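Local coordinates for protein Uly1 (Catenovulum maritimum, PDB 7DRQ) that probably cleaves the marine algal polysaccharide ulvan as a lyase of polysaccharide lyase family 24, and binds calcium ions, at residues 12-17 with 62-67; 57-62 with 76-81; 85-90 with 163-168; 118-123 with 157-162. All blocks are in the same frame, centred on the assembly; numbering follows the deposited sequence.

Interaction 1: residues 12-17 with 62-67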
# COMPACT_ATOMS: atom_id res chain seq x y z
N ASP A 12 -20.71 6.68 7.51
CA ASP A 12 -21.71 6.06 6.66
C ASP A 12 -21.65 6.59 5.24
O ASP A 12 -22.54 6.29 4.43
CB ASP A 12 -23.12 6.30 7.22
CG ASP A 12 -23.39 5.53 8.48
OD1 ASP A 12 -23.07 4.32 8.52
OD2 ASP A 12 -23.92 6.13 9.44
N GLN A 13 -20.61 7.38 4.92
CA GLN A 13 -20.54 8.06 3.63
C GLN A 13 -19.24 7.75 2.89
O GLN A 13 -18.78 8.57 2.10
CB GLN A 13 -20.68 9.56 3.82
CG GLN A 13 -21.92 10.00 4.55
CD GLN A 13 -22.48 11.28 3.98
OE1 GLN A 13 -21.75 12.24 3.74
NE2 GLN A 13 -23.80 11.30 3.75
N ALA A 14 -18.64 6.58 3.13
CA ALA A 14 -17.42 6.22 2.42
C ALA A 14 -17.72 5.93 0.95
O ALA A 14 -18.69 5.24 0.62
CB ALA A 14 -16.76 5.00 3.06
N LEU A 15 -16.89 6.47 0.07
CA LEU A 15 -17.11 6.33 -1.37
C LEU A 15 -16.95 4.88 -1.81
O LEU A 15 -16.01 4.18 -1.40
CB LEU A 15 -16.16 7.23 -2.14
CG LEU A 15 -16.21 7.09 -3.68
CD1 LEU A 15 -17.58 7.52 -4.20
CD2 LEU A 15 -15.10 7.92 -4.34
N PHE A 16 -17.86 4.42 -2.66
CA PHE A 16 -17.81 3.09 -3.24
C PHE A 16 -18.22 3.18 -4.70
O PHE A 16 -19.11 3.96 -5.05
CB PHE A 16 -18.74 2.14 -2.49
CG PHE A 16 -18.65 0.71 -2.94
CD1 PHE A 16 -17.68 -0.13 -2.43
CD2 PHE A 16 -19.57 0.21 -3.85
CE1 PHE A 16 -17.61 -1.46 -2.85
CE2 PHE A 16 -19.51 -1.10 -4.27
CZ PHE A 16 -18.53 -1.94 -3.77
N PHE A 17 -17.56 2.40 -5.55
CA PHE A 17 -17.84 2.41 -6.98
C PHE A 17 -18.92 1.36 -7.26
O PHE A 17 -18.62 0.18 -7.43
CB PHE A 17 -16.57 2.15 -7.77
CG PHE A 17 -15.44 3.06 -7.39
CD1 PHE A 17 -15.67 4.40 -7.10
CD2 PHE A 17 -14.13 2.59 -7.32
CE1 PHE A 17 -14.62 5.24 -6.75
CE2 PHE A 17 -13.08 3.43 -6.98
CZ PHE A 17 -13.33 4.75 -6.68
N MSE A 62 -7.15 7.79 9.94
CA MSE A 62 -7.71 7.01 8.84
C MSE A 62 -8.14 7.90 7.69
O MSE A 62 -8.80 8.92 7.90
CB MSE A 62 -8.90 6.18 9.34
CG MSE A 62 -8.52 5.16 10.37
SE MSE A 62 -10.15 4.40 11.19
CE MSE A 62 -10.49 5.72 12.57
N THR A 63 -7.77 7.52 6.47
CA THR A 63 -8.14 8.27 5.28
C THR A 63 -9.23 7.53 4.51
O THR A 63 -9.40 6.32 4.64
CB THR A 63 -6.95 8.50 4.36
OG1 THR A 63 -6.51 7.24 3.83
CG2 THR A 63 -5.79 9.17 5.12
N TRP A 64 -9.95 8.29 3.69
CA TRP A 64 -11.02 7.77 2.85
C TRP A 64 -11.48 8.88 1.92
O TRP A 64 -11.35 10.06 2.25
CB TRP A 64 -12.20 7.23 3.69
CG TRP A 64 -12.71 8.16 4.78
CD1 TRP A 64 -12.07 8.48 5.96
CD2 TRP A 64 -13.97 8.84 4.81
NE1 TRP A 64 -12.86 9.32 6.71
CE2 TRP A 64 -14.02 9.57 6.03
CE3 TRP A 64 -15.05 8.92 3.94
CZ2 TRP A 64 -15.11 10.36 6.37
CZ3 TRP A 64 -16.14 9.70 4.29
CH2 TRP A 64 -16.16 10.41 5.49
N TYR A 65 -11.99 8.49 0.76
CA TYR A 65 -12.78 9.39 -0.07
C TYR A 65 -14.24 9.30 0.37
O TYR A 65 -14.73 8.21 0.70
CB TYR A 65 -12.69 9.00 -1.54
CG TYR A 65 -11.34 9.22 -2.17
CD1 TYR A 65 -10.95 10.49 -2.60
CD2 TYR A 65 -10.47 8.15 -2.36
CE1 TYR A 65 -9.72 10.68 -3.18
CE2 TYR A 65 -9.24 8.34 -2.95
CZ TYR A 65 -8.87 9.60 -3.36
OH TYR A 65 -7.64 9.77 -3.94
N ARG A 66 -14.94 10.43 0.34
CA ARG A 66 -16.34 10.51 0.73
C ARG A 66 -17.26 10.40 -0.49
O ARG A 66 -16.99 10.99 -1.54
CB ARG A 66 -16.62 11.82 1.47
CG ARG A 66 -18.06 11.94 1.97
CD ARG A 66 -18.26 13.23 2.77
NE ARG A 66 -18.12 14.37 1.88
CZ ARG A 66 -17.90 15.62 2.29
NH1 ARG A 66 -17.82 15.90 3.58
NH2 ARG A 66 -17.77 16.58 1.38
N GLY A 67 -18.36 9.63 -0.36
CA GLY A 67 -19.31 9.50 -1.44
C GLY A 67 -20.37 10.60 -1.41
O GLY A 67 -20.45 11.38 -0.46
O HOH W 1 -21.76 12.60 1.33
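Q13 and L15 each form one backbone hydrogen bond to the end of 62-67, and this pair is the polar frame of the contact. G67 N donates to Q13 O at 2.7 Å and L15 N donates to Y65 O at 2.8 Å, both bonds nearly straight at the hydrogen. Together they bracket A14 and R66, a single beta bridge. The axes of 13-15 and 62-65 are inclined at 73°, so the strands touch locally and do not run on as one sheet. Q13 O also takes a CA-H contact from R66 CA at 3.4 Å and sits at the edge of the W64 ring, 3.6 Å from CZ3.

Apolar contact comes mainly from L15, whose CG stands anti to the backbone N (chi1 175°). CD2 lies 3.8 Å from Y65 CB, with the two side chains crossing obliquely, and CD1 meets G67 CA at 3.8 Å. W64 CE3 also lies 3.9 Å from A14 CA, an oblique approach to the ring. Q13 and R66 lie side by side, Q13 OE1 coming 3.8 Å from R66 CD, but their flat groups are steeply inclined to each other; the guanidinium instead forms salt bridges with D71 and E90.

Strand 3-15 pairs with the C-terminal strand 469-478, consistent with the Velcro closure of beta-propellers, and Q13 and A14 both face R470 in a classic beta bulge. The contact thus ties that sheet to the blade of 59-65. Because its strong bonds are main chain to main chain, the junction rests on the path of the backbone, with W64 CZ3 beside Q13 O and L15 CB beside Y65 O.

Interaction 2: residues 57-62 with 76-81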
# COMPACT_ATOMS: atom_id res chain seq x y z
N LYS A 57 0.68 7.36 19.24
CA LYS A 57 0.25 7.51 20.63
C LYS A 57 -1.21 7.07 20.77
O LYS A 57 -1.54 5.92 20.44
CB LYS A 57 0.44 8.96 21.09
CG LYS A 57 1.91 9.40 21.08
CD LYS A 57 2.10 10.77 21.69
CE LYS A 57 3.57 11.03 22.02
NZ LYS A 57 4.21 9.82 22.61
N ASN A 58 -2.09 7.97 21.20
CA ASN A 58 -3.49 7.63 21.42
C ASN A 58 -4.40 8.04 20.26
O ASN A 58 -5.61 8.20 20.45
CB ASN A 58 -3.99 8.27 22.72
CG ASN A 58 -3.76 9.77 22.76
OD1 ASN A 58 -2.63 10.23 22.92
ND2 ASN A 58 -4.84 10.54 22.63
N TYR A 59 -3.87 8.15 19.06
CA TYR A 59 -4.65 8.62 17.92
C TYR A 59 -4.59 7.60 16.80
O TYR A 59 -3.50 7.12 16.45
CB TYR A 59 -4.13 9.97 17.42
CG TYR A 59 -4.10 11.04 18.48
CD1 TYR A 59 -5.26 11.70 18.87
CD2 TYR A 59 -2.90 11.42 19.07
CE1 TYR A 59 -5.22 12.71 19.84
CE2 TYR A 59 -2.85 12.42 20.02
CZ TYR A 59 -4.00 13.05 20.41
OH TYR A 59 -3.94 14.04 21.36
N VAL A 60 -5.74 7.29 16.22
CA VAL A 60 -5.82 6.47 15.02
C VAL A 60 -6.20 7.38 13.86
O VAL A 60 -7.29 7.96 13.87
CB VAL A 60 -6.84 5.33 15.16
CG1 VAL A 60 -6.76 4.41 13.94
CG2 VAL A 60 -6.58 4.55 16.44
N PHE A 61 -5.31 7.50 12.87
CA PHE A 61 -5.56 8.32 11.70
C PHE A 61 -6.02 7.43 10.55
O PHE A 61 -5.38 6.42 10.25
CB PHE A 61 -4.29 9.08 11.31
CG PHE A 61 -3.88 10.12 12.32
CD1 PHE A 61 -3.10 9.78 13.41
CD2 PHE A 61 -4.28 11.44 12.17
CE1 PHE A 61 -2.72 10.73 14.33
CE2 PHE A 61 -3.90 12.41 13.09
CZ PHE A 61 -3.12 12.05 14.17
N MSE A 62 -7.15 7.79 9.94
CA MSE A 62 -7.71 7.01 8.84
C MSE A 62 -8.14 7.90 7.69
O MSE A 62 -8.80 8.92 7.90
CB MSE A 62 -8.90 6.18 9.34
CG MSE A 62 -8.52 5.16 10.37
SE MSE A 62 -10.15 4.40 11.19
CE MSE A 62 -10.49 5.72 12.57
N LEU A 76 -9.79 12.98 6.17
CA LEU A 76 -8.87 12.49 7.18
C LEU A 76 -9.59 12.48 8.52
O LEU A 76 -10.04 13.53 8.99
CB LEU A 76 -7.60 13.36 7.25
CG LEU A 76 -6.69 13.03 8.44
CD1 LEU A 76 -6.18 11.59 8.34
CD2 LEU A 76 -5.53 14.02 8.55
N THR A 77 -9.72 11.30 9.12
CA THR A 77 -10.40 11.12 10.40
C THR A 77 -9.38 10.74 11.47
O THR A 77 -8.47 9.95 11.21
CB THR A 77 -11.47 10.03 10.32
OG1 THR A 77 -12.47 10.39 9.36
CG2 THR A 77 -12.15 9.82 11.69
N ARG A 78 -9.52 11.32 12.65
CA ARG A 78 -8.66 10.98 13.77
C ARG A 78 -9.54 10.51 14.92
O ARG A 78 -10.39 11.27 15.39
CB ARG A 78 -7.81 12.18 14.21
CG ARG A 78 -6.80 11.83 15.30
CD ARG A 78 -6.08 13.07 15.82
NE ARG A 78 -7.00 13.93 16.57
CZ ARG A 78 -6.66 15.09 17.13
NH1 ARG A 78 -5.40 15.54 17.04
NH2 ARG A 78 -7.57 15.80 17.79
N TYR A 79 -9.34 9.27 15.34
CA TYR A 79 -10.03 8.69 16.49
C TYR A 79 -9.10 8.72 17.70
O TYR A 79 -7.94 8.31 17.62
CB TYR A 79 -10.46 7.25 16.18
CG TYR A 79 -10.92 6.48 17.40
CD1 TYR A 79 -12.18 6.69 17.93
CD2 TYR A 79 -10.08 5.56 18.02
CE1 TYR A 79 -12.60 6.00 19.06
CE2 TYR A 79 -10.50 4.86 19.16
CZ TYR A 79 -11.77 5.09 19.67
OH TYR A 79 -12.18 4.39 20.79
N ASN A 80 -9.62 9.21 18.83
CA ASN A 80 -8.85 9.30 20.06
C ASN A 80 -9.20 8.09 20.91
O ASN A 80 -10.33 7.96 21.37
CB ASN A 80 -9.15 10.62 20.80
CG ASN A 80 -8.23 10.84 21.99
OD1 ASN A 80 -7.77 9.90 22.64
ND2 ASN A 80 -7.97 12.11 22.30
N THR A 81 -8.22 7.19 21.10
CA THR A 81 -8.47 5.97 21.85
C THR A 81 -8.73 6.24 23.33
O THR A 81 -9.26 5.37 24.02
CB THR A 81 -7.28 5.02 21.73
OG1 THR A 81 -6.11 5.62 22.32
CG2 THR A 81 -6.99 4.69 20.26
O HOH W 2 -6.14 13.18 24.17
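V60 with Y79 and M62 with T77 are hydrogen-bonded antiparallel pairs, each with two N-H...O bonds of 2.8 Å, and the strand axes lie 4.5 Å apart with N-to-C directions at 160°. At the open end, T81 N donates to N58 O at 2.9 Å. F61 and R78 form the non-hydrogen-bonded pair between them, and Y59 and N80 the one before V60 and Y79.

On the face of Y59, F61, R78 and N80, R78 carries the contact. CG lies over the F61 ring, 4.0 Å from its centroid and 21° off the normal, while CD comes 3.4 Å from Y59 CD1, beside a ring inclined 26° to the guanidinium. That guanidinium ends outside the hairpin, on D162 and the carbonyls of A158 and V160. The hairpin forms the two middle strands of a four-stranded antiparallel sheet, the meander of a beta-propeller blade. On its other face V60 CG2 meets the edge of the Y79 ring in plane, and selenomethionine M62 lays CE 3.9 Å from Y79 CB. N58 ND2 donates to N80 OD1 from above its carbonyl plane; N80 OD1 also accepts from L82 N.

Interaction 3: residues 85-90 with 163-168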
# COMPACT_ATOMS: atom_id res chain seq x y z
N LYS A 85 -13.68 9.60 20.99
CA LYS A 85 -14.23 10.59 20.07
C LYS A 85 -13.42 10.67 18.79
O LYS A 85 -12.23 10.35 18.77
CB LYS A 85 -14.30 11.97 20.72
CG LYS A 85 -14.91 11.93 22.12
CD LYS A 85 -16.42 12.15 22.09
CE LYS A 85 -17.09 11.62 23.36
NZ LYS A 85 -17.29 10.13 23.34
N SER A 86 -14.08 11.11 17.72
CA SER A 86 -13.46 11.25 16.41
C SER A 86 -13.74 12.63 15.85
O SER A 86 -14.77 13.24 16.14
CB SER A 86 -13.97 10.18 15.43
OG SER A 86 -13.76 8.88 15.95
N VAL A 87 -12.81 13.11 15.03
CA VAL A 87 -12.93 14.37 14.31
C VAL A 87 -12.41 14.14 12.89
O VAL A 87 -11.44 13.41 12.69
CB VAL A 87 -12.17 15.51 15.01
CG1 VAL A 87 -10.73 15.09 15.32
CG2 VAL A 87 -12.20 16.79 14.19
N THR A 88 -13.06 14.77 11.92
CA THR A 88 -12.72 14.56 10.52
C THR A 88 -12.45 15.89 9.84
O THR A 88 -13.09 16.90 10.15
CB THR A 88 -13.84 13.78 9.81
OG1 THR A 88 -13.90 12.46 10.37
CG2 THR A 88 -13.60 13.65 8.31
N ILE A 89 -11.50 15.89 8.91
CA ILE A 89 -11.16 17.06 8.10
C ILE A 89 -11.50 16.75 6.66
O ILE A 89 -11.11 15.69 6.14
CB ILE A 89 -9.67 17.43 8.22
CG1 ILE A 89 -9.30 17.84 9.65
CG2 ILE A 89 -9.33 18.53 7.22
CD1 ILE A 89 -7.79 18.11 9.83
N GLU A 90 -12.23 17.65 6.01
CA GLU A 90 -12.51 17.54 4.58
C GLU A 90 -11.50 18.37 3.80
O GLU A 90 -11.35 19.57 4.05
CB GLU A 90 -13.93 18.01 4.27
CG GLU A 90 -14.24 18.02 2.78
CD GLU A 90 -15.53 18.74 2.46
OE1 GLU A 90 -16.41 18.81 3.34
OE2 GLU A 90 -15.66 19.24 1.33
N ASN A 163 -11.30 20.16 18.56
CA ASN A 163 -11.86 21.36 17.95
C ASN A 163 -10.83 22.12 17.12
O ASN A 163 -11.22 22.94 16.28
CB ASN A 163 -12.46 22.29 19.01
CG ASN A 163 -11.43 22.80 19.97
OD1 ASN A 163 -10.76 22.01 20.64
ND2 ASN A 163 -11.29 24.12 20.06
N ASN A 164 -9.55 21.88 17.35
CA ASN A 164 -8.50 22.52 16.56
C ASN A 164 -8.01 21.65 15.41
O ASN A 164 -7.14 22.08 14.64
CB ASN A 164 -7.32 22.91 17.46
CG ASN A 164 -7.70 23.96 18.49
OD1 ASN A 164 -7.31 23.87 19.65
ND2 ASN A 164 -8.47 24.95 18.07
N PHE A 165 -8.54 20.43 15.28
CA PHE A 165 -8.11 19.50 14.22
C PHE A 165 -8.89 19.85 12.96
O PHE A 165 -9.92 19.26 12.63
CB PHE A 165 -8.33 18.05 14.64
CG PHE A 165 -7.69 17.05 13.73
CD1 PHE A 165 -6.32 16.83 13.78
CD2 PHE A 165 -8.44 16.33 12.83
CE1 PHE A 165 -5.71 15.91 12.94
CE2 PHE A 165 -7.83 15.39 11.97
CZ PHE A 165 -6.47 15.19 12.04
N THR A 166 -8.39 20.87 12.26
CA THR A 166 -9.07 21.42 11.09
C THR A 166 -8.05 21.68 9.99
O THR A 166 -6.84 21.54 10.20
CB THR A 166 -9.78 22.75 11.40
OG1 THR A 166 -8.79 23.77 11.56
CG2 THR A 166 -10.65 22.67 12.68
N LEU A 167 -8.55 22.12 8.84
CA LEU A 167 -7.69 22.52 7.72
C LEU A 167 -6.71 23.62 8.11
O LEU A 167 -5.69 23.79 7.42
CB LEU A 167 -8.57 22.99 6.57
CG LEU A 167 -8.31 22.57 5.13
CD1 LEU A 167 -7.89 21.12 5.05
CD2 LEU A 167 -9.57 22.83 4.33
N THR A 168 -6.98 24.39 9.18
CA THR A 168 -6.04 25.39 9.66
C THR A 168 -4.67 24.77 9.97
O THR A 168 -3.64 25.46 9.88
CB THR A 168 -6.60 26.08 10.91
OG1 THR A 168 -7.83 26.74 10.58
CG2 THR A 168 -5.63 27.12 11.44
O HOH W 3 -12.41 19.25 11.57
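The F165 ring takes I89 CD1 over one face: the methyl carbon is 3.4 Å above the ring plane, shifted toward the rim, and 3.7 Å from the centroid at 23° off the normal, a CH-pi contact. V87 CG1 approaches obliquely, 3.6 Å from CD2. Here an edge strand of a propeller blade, 86-91, is covered by a loop that follows strand 150-152, and the same phenylalanine touches R78 and F61 of the two middle strands.

F165 CG is anti to the backbone N (chi1 -169°), and I89 CD1 is anti to its own CB-CA bond (chi2 175°), which extends the branch that reaches the ring. The I89 side chain crosses that of F165 at about a right angle, with CD1 on the ring and CG1 3.4 Å from F165 O. The other branch, CG2, packs 3.7 Å from L167 CD1.

Backbone contact is made through solvent: a water donates to T88 O and to F165 O and joins strand to loop. The loop is shaped by an inverse gamma turn centred on F165 and by an ST turn in which T168 N donates to T166 OG1 at 3.1 Å. Within that turn L167, which also touches Y184, turns its branched end to the strand, and its CD2 methyl lies 3.7 Å from E90 O.

Interaction 4: residues 118-123 with 157-162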
# COMPACT_ATOMS: atom_id res chain seq x y z
N LYS A 118 8.57 12.59 15.40
CA LYS A 118 9.50 13.60 15.88
C LYS A 118 8.81 14.95 16.06
O LYS A 118 8.75 15.47 17.17
CB LYS A 118 10.69 13.70 14.93
CG LYS A 118 11.63 12.50 15.07
CD LYS A 118 12.65 12.45 13.95
CE LYS A 118 13.78 11.50 14.29
NZ LYS A 118 13.64 10.96 15.67
N ASP A 119 8.26 15.52 14.99
CA ASP A 119 7.65 16.84 15.09
C ASP A 119 6.13 16.83 14.97
O ASP A 119 5.52 17.90 14.87
CB ASP A 119 8.25 17.80 14.04
CG ASP A 119 7.96 17.38 12.61
OD1 ASP A 119 7.23 16.39 12.38
OD2 ASP A 119 8.47 18.07 11.69
N GLU A 120 5.51 15.64 14.97
CA GLU A 120 4.05 15.49 14.95
C GLU A 120 3.41 16.14 13.72
O GLU A 120 2.22 16.50 13.73
CB GLU A 120 3.42 16.04 16.23
CG GLU A 120 3.68 15.14 17.43
CD GLU A 120 2.84 15.48 18.65
OE1 GLU A 120 2.31 16.62 18.72
OE2 GLU A 120 2.70 14.62 19.54
N THR A 121 4.17 16.27 12.62
CA THR A 121 3.55 16.66 11.36
C THR A 121 2.75 15.50 10.79
O THR A 121 3.05 14.32 11.03
CB THR A 121 4.60 17.09 10.34
OG1 THR A 121 5.62 16.10 10.29
CG2 THR A 121 5.20 18.47 10.69
N ILE A 122 1.70 15.84 10.04
CA ILE A 122 0.86 14.89 9.35
C ILE A 122 1.16 14.98 7.87
O ILE A 122 1.27 16.09 7.33
CB ILE A 122 -0.63 15.18 9.60
CG1 ILE A 122 -0.91 15.27 11.10
CG2 ILE A 122 -1.53 14.13 8.88
CD1 ILE A 122 -2.26 15.91 11.43
N HIS A 123 1.28 13.83 7.21
CA HIS A 123 1.60 13.79 5.79
C HIS A 123 0.56 12.97 5.04
O HIS A 123 0.20 11.87 5.49
CB HIS A 123 3.00 13.21 5.60
CG HIS A 123 4.02 13.95 6.39
ND1 HIS A 123 4.72 15.02 5.88
CD2 HIS A 123 4.40 13.83 7.69
CE1 HIS A 123 5.51 15.51 6.82
NE2 HIS A 123 5.34 14.80 7.92
N ALA A 157 0.60 19.22 14.78
CA ALA A 157 -0.80 19.08 14.39
C ALA A 157 -1.40 17.76 14.84
O ALA A 157 -2.61 17.69 15.10
CB ALA A 157 -0.96 19.21 12.88
N ALA A 158 -0.58 16.71 14.95
CA ALA A 158 -1.13 15.38 15.24
C ALA A 158 -1.86 15.35 16.57
O ALA A 158 -2.78 14.54 16.75
CB ALA A 158 -0.02 14.33 15.26
N SER A 159 -1.47 16.21 17.51
CA SER A 159 -1.99 16.12 18.87
C SER A 159 -2.79 17.34 19.30
O SER A 159 -3.05 17.51 20.50
CB SER A 159 -0.85 15.87 19.86
OG SER A 159 -0.03 17.02 20.00
N VAL A 160 -3.22 18.20 18.37
CA VAL A 160 -4.10 19.29 18.79
C VAL A 160 -5.43 18.70 19.27
O VAL A 160 -5.76 17.55 18.99
CB VAL A 160 -4.33 20.33 17.67
CG1 VAL A 160 -3.00 20.96 17.24
CG2 VAL A 160 -5.04 19.69 16.47
N THR A 161 -6.18 19.50 20.02
CA THR A 161 -7.50 19.05 20.46
C THR A 161 -8.43 18.88 19.26
O THR A 161 -8.18 19.40 18.17
CB THR A 161 -8.12 20.05 21.44
OG1 THR A 161 -8.21 21.34 20.81
CG2 THR A 161 -7.27 20.17 22.71
N ASP A 162 -9.51 18.13 19.48
CA ASP A 162 -10.46 17.86 18.40
C ASP A 162 -10.95 19.15 17.75
O ASP A 162 -11.05 19.24 16.52
CB ASP A 162 -11.66 17.06 18.91
CG ASP A 162 -11.33 15.60 19.18
OD1 ASP A 162 -10.20 15.18 18.88
OD2 ASP A 162 -12.21 14.88 19.70
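E120 and S159 join two loops by a short polar bond, beside a small apolar patch formed by I122 with A157 and A158. The first loop is the short connection between strands 111-115 and 122-126 of one propeller sheet; the second belongs to the long excursion after strand 150-152, the third strand of that sheet. The contact is therefore loop packing at the end of a blade, away from the calcium sites.

S159 OG donates to E120 OE1 at 2.7 Å, reaching it on the syn side and 26° out of the carboxylate plane. E120 OE2 is taken by Y56 OH, so each carboxylate oxygen has a hydroxyl partner. The backbone adds A158 N to E120 O at 3.1 Å, the donor lying in the carbonyl plane. E120 itself has positive phi (59°), a left-handed conformation that turns the chain within the loop.

Apolar contact is made by I122 on the two alanines: CD1 lies 3.8 Å from A157 CB and CG1 4.4 Å from A158 CB. A158 also packs on I115 and F61.

Within 118-123, D119 OD1 forms an Asx turn, accepting T121 N at 3.1 Å and T121 OG1 at 2.7 Å from the same face of its plane. T121 OG1 in turn accepts from H123 NE2 at 2.7 Å, linking the turn to the start of the strand. With hydroxyls on both oxygens, the E120 carboxylate is held against rotation, and this pairing is consistent with a charged, deprotonated group at the loop junction.

How the interactions relate
Interactions 1, 2 and 3 all draw on the four-stranded sheet 53-56, 59-65, 73-80, 86-91: the first at the end of 59-65, the second between the two middle strands, the third on the edge strand 86-91. Interaction 4 reaches the next sheet along the chain. Along the chain the segments of interactions 1 and 2 alternate and share M62; both precede interaction 3, whose two segments enclose those of interaction 4. The centres of interactions 2, 3 and 4 are 10 to 11 Å apart, and that of interaction 1 is about 17 Å from the centre of interaction 2. The set connects the probably Velcro-closed blade with the next two, as expected of a beta-propeller.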